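PDB 4RY1: periplasmic solute binding protein from Pectobacterium atrosepticum, which probably captures a sugar in the periplasm and delivers it to an ABC-type membrane transporter. Local coordinates for residues Y197-D200 against Q201-L205. Residues are numbered along the deposited sequence; the frame is centred on the assembly and turned at random.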
loop_
_atom_site.group_PDB
_atom_site.type_symbol
_atom_site.label_atom_id
_atom_site.label_comp_id
_atom_site.label_asym_id
_atom_site.label_seq_id
_atom_site.Cartn_x
_atom_site.Cartn_y
_atom_site.Cartn_z
ATOM N N TYR A 197 -12.832 11.963 -13.081
ATOM C CA TYR A 197 -12.230 13.202 -13.595
ATOM C C TYR A 197 -12.770 13.509 -14.992
ATOM O O TYR A 197 -12.942 12.621 -15.822
ATOM C CB TYR A 197 -10.693 13.116 -13.650
ATOM C CG TYR A 197 -9.961 12.906 -12.340
ATOM C CD1 TYR A 197 -10.546 13.148 -11.112
ATOM C CD2 TYR A 197 -8.647 12.472 -12.349
ATOM C CE1 TYR A 197 -9.853 12.939 -9.922
ATOM C CE2 TYR A 197 -7.951 12.259 -11.176
ATOM C CZ TYR A 197 -8.549 12.493 -9.964
ATOM O OH TYR A 197 -7.827 12.262 -8.824
ATOM N N SER A 198 -13.060 14.781 -15.224
ATOM C CA SER A 198 -13.341 15.266 -16.570
ATOM C C SER A 198 -12.106 15.146 -17.468
ATOM O O SER A 198 -10.981 14.931 -16.992
ATOM C CB SER A 198 -13.742 16.738 -16.511
ATOM O OG SER A 198 -12.642 17.533 -16.075
ATOM N N ARG A 199 -12.312 15.320 -18.765
ATOM C CA ARG A 199 -11.195 15.334 -19.706
ATOM C C ARG A 199 -10.135 16.338 -19.234
ATOM O O ARG A 199 -8.939 16.051 -19.245
ATOM C CB ARG A 199 -11.662 15.701 -21.109
ATOM C CG ARG A 199 -10.511 15.941 -22.082
ATOM C CD ARG A 199 -10.922 16.873 -23.206
ATOM N NE ARG A 199 -10.960 18.272 -22.785
ATOM C CZ ARG A 199 -11.279 19.275 -23.597
ATOM N NH1 ARG A 199 -11.297 20.522 -23.146
ATOM N NH2 ARG A 199 -11.577 19.030 -24.868
ATOM N N ASP A 200 -10.579 17.525 -18.830
ATOM C CA ASP A 200 -9.675 18.573 -18.316
ATOM C C ASP A 200 -8.924 18.188 -17.041
ATOM O O ASP A 200 -7.740 18.497 -16.870
ATOM C CB ASP A 200 -10.440 19.882 -18.101
ATOM C CG ASP A 200 -10.644 20.657 -19.394
ATOM O OD1 ASP A 200 -10.231 20.157 -20.471
ATOM O OD2 ASP A 200 -11.233 21.758 -19.335
ATOM N N GLN A 201 -9.609 17.502 -16.149
ATOM C CA GLN A 201 -8.981 17.037 -14.907
ATOM C C GLN A 201 -7.922 15.938 -15.110
ATOM O O GLN A 201 -6.898 15.926 -14.431
ATOM C CB GLN A 201 -10.055 16.601 -13.926
ATOM C CG GLN A 201 -10.787 17.802 -13.360
ATOM C CD GLN A 201 -11.998 17.428 -12.528
ATOM O OE1 GLN A 201 -12.740 16.496 -12.865
ATOM N NE2 GLN A 201 -12.220 18.175 -11.457
ATOM N N VAL A 202 -8.167 15.050 -16.056
ATOM C CA VAL A 202 -7.169 14.033 -16.451
ATOM C C VAL A 202 -5.936 14.742 -17.035
ATOM O O VAL A 202 -4.804 14.385 -16.740
ATOM C CB VAL A 202 -7.730 12.991 -17.419
ATOM C CG1 VAL A 202 -6.651 12.015 -17.823
ATOM C CG2 VAL A 202 -8.889 12.245 -16.752
ATOM N N ARG A 203 -6.147 15.764 -17.855
ATOM C CA ARG A 203 -5.003 16.594 -18.300
ATOM C C ARG A 203 -4.193 17.241 -17.181
ATOM O O ARG A 203 -2.965 17.295 -17.231
ATOM C CB ARG A 203 -5.473 17.689 -19.225
ATOM C CG ARG A 203 -5.794 17.144 -20.577
ATOM C CD ARG A 203 -6.543 18.175 -21.396
ATOM N NE ARG A 203 -6.926 17.607 -22.679
ATOM C CZ ARG A 203 -7.377 18.321 -23.704
ATOM N NH1 ARG A 203 -7.520 19.638 -23.600
ATOM N NH2 ARG A 203 -7.694 17.714 -24.839
ATOM N N GLU A 204 -4.910 17.752 -16.196
ATOM C CA GLU A 204 -4.329 18.365 -15.019
ATOM C C GLU A 204 -3.510 17.335 -14.234
ATOM O O GLU A 204 -2.455 17.661 -13.703
ATOM C CB GLU A 204 -5.433 18.977 -14.150
ATOM C CG GLU A 204 -4.936 19.673 -12.893
ATOM C CD GLU A 204 -6.020 20.443 -12.166
ATOM O OE1 GLU A 204 -7.209 20.280 -12.522
ATOM O OE2 GLU A 204 -5.678 21.154 -11.198
ATOM N N LEU A 205 -3.999 16.093 -14.198
ATOM C CA LEU A 205 -3.319 14.991 -13.498
ATOM C C LEU A 205 -1.987 14.685 -14.178
ATOM O O LEU A 205 -0.941 14.594 -13.515
ATOM C CB LEU A 205 -4.206 13.739 -13.466
ATOM C CG LEU A 205 -3.552 12.474 -12.902
ATOM C CD1 LEU A 205 -3.289 12.597 -11.411
ATOM C CD2 LEU A 205 -4.430 11.278 -13.230
#
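With OG of S198 swung between its backbone N and carbonyl carbon (chi1 66°), and CG of Q201 anti to its carbonyl carbon with the chain extended beyond, S198 reaches forward and Q201 back, so the two meet across the first turn of helix 199-214. S198 OG accepts from Q201 N at 3.0 Å. In return, Q201 OE1 takes S198 N on a lone pair in the carbonyl plane, at 2.9 Å and nearly straight (167°). This reciprocal pair is a capping box, with S198 as N-cap. V202 N, bonded to S198 O, starts the helical backbone pattern. Y197 leans on the same turn, its CB 3.7 Å from V202 CG2, while L205 CD2 lies at the ring edge; M179 of helix 169-183 also packs against the Y197 side chain.

On the side toward helix 391-409, the guanidinium of R199 lies flat on that of R203, planes 5° apart. NE and NH1 of R199 both grip D200 OD1, NH1 at 2.9 Å in a salt bridge. R203 NH2 pairs with D396 of helix 391-409. Two carboxylates thus probably offset the like charges of the stack, while the box gives S198 N and Q201 N side-chain acceptors at a helix start, where no preceding turn supplies carbonyls.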